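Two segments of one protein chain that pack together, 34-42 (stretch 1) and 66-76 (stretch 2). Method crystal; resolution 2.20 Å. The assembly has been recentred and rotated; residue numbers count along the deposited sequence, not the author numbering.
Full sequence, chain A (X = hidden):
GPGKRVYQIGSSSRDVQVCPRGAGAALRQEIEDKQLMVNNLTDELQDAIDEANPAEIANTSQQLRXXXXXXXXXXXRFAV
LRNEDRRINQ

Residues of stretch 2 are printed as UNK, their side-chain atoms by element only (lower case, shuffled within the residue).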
# COMPACT_ATOMS: atom_id res chain seq x y z
N LYS A 34 -3.77 -0.57 3.56
CA LYS A 34 -2.43 -0.19 3.17
C LYS A 34 -2.39 0.84 2.04
O LYS A 34 -1.53 1.73 2.07
CB LYS A 34 -1.56 -1.41 2.84
CG LYS A 34 -0.07 -1.04 2.60
CD LYS A 34 1.08 -1.84 3.28
CE LYS A 34 0.80 -2.73 4.44
NZ LYS A 34 1.56 -2.39 5.66
N GLN A 35 -3.32 0.75 1.08
CA GLN A 35 -3.48 1.78 0.06
C GLN A 35 -3.88 3.12 0.69
O GLN A 35 -3.35 4.15 0.30
CB GLN A 35 -4.55 1.37 -0.97
CG GLN A 35 -4.67 2.30 -2.22
CD GLN A 35 -3.41 2.31 -3.11
OE1 GLN A 35 -3.18 1.37 -3.87
NE2 GLN A 35 -2.59 3.40 -3.03
N LEU A 36 -4.81 3.12 1.64
CA LEU A 36 -5.09 4.32 2.42
C LEU A 36 -3.82 4.92 3.08
O LEU A 36 -3.58 6.12 2.97
CB LEU A 36 -6.17 4.05 3.47
CG LEU A 36 -6.68 5.25 4.29
CD1 LEU A 36 -7.34 6.37 3.40
CD2 LEU A 36 -7.68 4.75 5.40
N MET A 37 -3.00 4.10 3.73
CA MET A 37 -1.79 4.62 4.34
C MET A 37 -0.87 5.21 3.28
O MET A 37 -0.29 6.32 3.46
CB MET A 37 -1.03 3.58 5.15
CG MET A 37 -1.59 3.26 6.55
SD MET A 37 -0.31 2.44 7.66
CE MET A 37 0.90 1.91 6.38
N VAL A 38 -0.72 4.52 2.16
CA VAL A 38 0.13 5.02 1.07
C VAL A 38 -0.33 6.36 0.57
O VAL A 38 0.48 7.27 0.33
CB VAL A 38 0.19 4.03 -0.11
CG1 VAL A 38 0.58 4.74 -1.43
CG2 VAL A 38 1.14 2.84 0.24
N ASN A 39 -1.64 6.51 0.43
CA ASN A 39 -2.20 7.76 -0.00
C ASN A 39 -2.01 8.90 1.02
O ASN A 39 -1.74 10.05 0.65
CB ASN A 39 -3.70 7.57 -0.29
CG ASN A 39 -3.98 6.68 -1.50
OD1 ASN A 39 -3.08 6.22 -2.20
ND2 ASN A 39 -5.25 6.41 -1.73
N ASN A 40 -2.21 8.62 2.31
CA ASN A 40 -2.03 9.65 3.33
C ASN A 40 -0.58 10.12 3.39
O ASN A 40 -0.29 11.31 3.43
CB ASN A 40 -2.51 9.15 4.70
CG ASN A 40 -4.04 9.02 4.78
OD1 ASN A 40 -4.76 9.73 4.09
ND2 ASN A 40 -4.52 8.08 5.59
N LEU A 41 0.34 9.17 3.32
CA LEU A 41 1.74 9.49 3.32
C LEU A 41 2.13 10.24 2.07
O LEU A 41 3.00 11.10 2.14
CB LEU A 41 2.58 8.21 3.47
CG LEU A 41 2.53 7.51 4.83
CD1 LEU A 41 2.99 6.02 4.72
CD2 LEU A 41 3.43 8.29 5.83
N THR A 42 1.49 9.98 0.93
CA THR A 42 1.79 10.72 -0.27
C THR A 42 1.35 12.19 -0.13
O THR A 42 2.10 13.10 -0.51
CB THR A 42 1.18 10.11 -1.53
OG1 THR A 42 1.59 8.74 -1.65
CG2 THR A 42 1.65 10.88 -2.77
N UNK A 66 8.52 2.31 2.42
CA UNK A 66 8.24 1.07 3.14
C UNK A 66 6.84 0.57 2.77
O UNK A 66 6.66 -0.58 2.42
c UNK A 66 9.97 2.41 6.22
c UNK A 66 8.26 1.29 4.65
c UNK A 66 9.60 1.56 5.24
c UNK A 66 11.73 1.20 5.72
n UNK A 66 10.72 0.79 4.97
n UNK A 66 11.31 2.20 6.48
N UNK A 67 5.87 1.47 2.82
CA UNK A 67 4.48 1.15 2.59
C UNK A 67 4.17 0.73 1.14
O UNK A 67 3.36 -0.19 0.90
c UNK A 67 3.57 2.34 3.06
N UNK A 68 4.78 1.41 0.17
CA UNK A 68 4.61 1.06 -1.22
C UNK A 68 5.20 -0.34 -1.54
O UNK A 68 4.61 -1.08 -2.33
n UNK A 68 5.77 3.61 -6.49
c UNK A 68 5.20 2.14 -2.13
n UNK A 68 5.00 4.04 -4.39
c UNK A 68 4.42 3.45 -2.11
c UNK A 68 5.98 4.10 -5.28
n UNK A 68 7.17 4.60 -4.98
c UNK A 68 5.06 4.50 -3.01
N UNK A 69 6.34 -0.68 -0.96
CA UNK A 69 6.92 -2.00 -1.14
C UNK A 69 6.04 -3.09 -0.52
O UNK A 69 5.81 -4.14 -1.13
c UNK A 69 8.34 -2.05 -0.56
N UNK A 70 5.56 -2.84 0.70
CA UNK A 70 4.70 -3.75 1.39
C UNK A 70 3.38 -3.94 0.64
O UNK A 70 2.87 -5.04 0.54
o UNK A 70 6.61 -4.11 3.42
c UNK A 70 5.65 -3.34 3.72
o UNK A 70 5.64 -2.65 4.77
c UNK A 70 4.43 -3.25 2.81
N UNK A 71 2.84 -2.87 0.09
CA UNK A 71 1.60 -2.95 -0.67
C UNK A 71 1.77 -3.83 -1.91
O UNK A 71 0.91 -4.65 -2.21
c UNK A 71 -1.30 -2.07 -1.13
c UNK A 71 -0.51 0.05 -2.31
c UNK A 71 1.11 -1.55 -1.10
c UNK A 71 -0.18 -1.45 -1.89
N UNK A 72 2.83 -3.60 -2.68
CA UNK A 72 3.05 -4.37 -3.87
C UNK A 72 3.15 -5.89 -3.55
O UNK A 72 2.62 -6.70 -4.29
c UNK A 72 4.25 -3.86 -4.60
N UNK A 73 3.82 -6.26 -2.46
CA UNK A 73 3.85 -7.66 -2.02
C UNK A 73 2.48 -8.18 -1.64
O UNK A 73 2.09 -9.31 -2.00
c UNK A 73 4.80 -7.84 -0.84
c UNK A 73 6.27 -7.81 -1.26
o UNK A 73 7.15 -7.84 -0.38
o UNK A 73 6.56 -7.81 -2.47
N UNK A 74 1.72 -7.38 -0.90
CA UNK A 74 0.39 -7.79 -0.54
C UNK A 74 -0.46 -8.07 -1.80
O UNK A 74 -1.17 -9.07 -1.88
c UNK A 74 -0.68 -5.57 2.53
c UNK A 74 -0.28 -6.77 0.38
c UNK A 74 0.19 -7.89 2.60
c UNK A 74 0.21 -6.60 1.83
N UNK A 75 -0.33 -7.22 -2.80
CA UNK A 75 -1.17 -7.34 -4.00
C UNK A 75 -0.78 -8.59 -4.79
O UNK A 75 -1.66 -9.28 -5.32
n UNK A 75 -2.56 -2.88 -5.18
o UNK A 75 -0.37 -3.29 -5.35
c UNK A 75 -1.49 -3.62 -4.96
c UNK A 75 -1.69 -4.87 -4.20
c UNK A 75 -1.05 -6.09 -4.87
N UNK A 76 0.52 -8.88 -4.88
CA UNK A 76 0.97 -10.13 -5.51
C UNK A 76 0.38 -11.36 -4.84
O UNK A 76 -0.06 -12.27 -5.53
c UNK A 76 3.07 -9.45 -6.74
c UNK A 76 5.75 -7.58 -6.12
n UNK A 76 5.35 -8.85 -5.96
n UNK A 76 6.43 -6.98 -5.15
c UNK A 76 2.50 -10.24 -5.56
c UNK A 76 4.58 -9.62 -6.92
n UNK A 76 5.46 -6.88 -7.23
O HOH W 1 3.88 -0.97 5.44

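Position 66 carries one carbon followed by a five-membered ring of three carbons and two nitrogens, the imidazole of a histidine. The nearest side-chain approach of His-66 to stretch 1 is from CB, 7.1 Å from Leu-41 CD1, with the ring farther out, so it takes no part in the contact. Position 67 has a single side-chain carbon, its CB, which points toward stretch 1 and lies 3.8 Å from Val-38 CG2, 4.1 Å from Leu-41 CD1 and 4.3 Å from Met-37 CE; one carbon and nothing beyond it makes this Ala-67. At position 68 three carbons lead to a nitrogen and then to a carbon bearing two more nitrogens, a guanidinium group, so the residue is Arg-68. It leaves sideways, and its aliphatic CG passes 4.1 Å from Val-38 CG2. Position 69 again shows one carbon, directed away from stretch 1: Ala-69.

Position 70 has two carbons, the second carrying two oxygens. This short carboxylate is Asp-70, whose CB lies 3.7 Å from Lys-34 CD. Asp-70 OD2 is 4.2 Å from Lys-34 NZ, too far for a salt bridge, but a water joins them, accepting from Lys-34 NZ at 2.7 Å and donating to Asp-70 OD2 at 2.5 Å. Position 71 holds four carbons forked at the second, which identifies Leu-71; its CD2 reaches 3.4 Å from Gln-35 OE1 and 4.1 Å from Val-38 CG2.

Position 72 has one carbon, out of reach of stretch 1, and is Ala-72. Position 73, with two carbons and a terminal pair of oxygens, is Asp-73, likewise remote. Four carbons forked at the second recur at position 74, pointing toward stretch 1: this is Leu-74, with CD1 3.7 Å from Lys-34 CE. At position 75 three carbons end in one oxygen and one nitrogen, the amide of Gln-75, whose NE2 lies 4.5 Å from Gln-35 OE1. Position 76 repeats the guanidinium pattern; Arg-76 turns within its own helix, NH2 forming a salt bridge with Asp-73 OD1 at 2.8 Å.

The helices run nearly antiparallel, at 155°, with axes 9.3 Å apart at their closest approach. No direct hydrogen bond crosses between them, so packing and one bridging water make the contact. Ala-67 provides a shallow surface beside Val-38, their CA atoms only 6.0 Å apart. One turn along, the aliphatic part of Lys-34 fills a hole formed by Ala-67, Asp-70, Leu-71 and Leu-74, while its ammonium group reaches the water held by Asp-70.

Stretch 2, residues 66-76: HARADLADLQR
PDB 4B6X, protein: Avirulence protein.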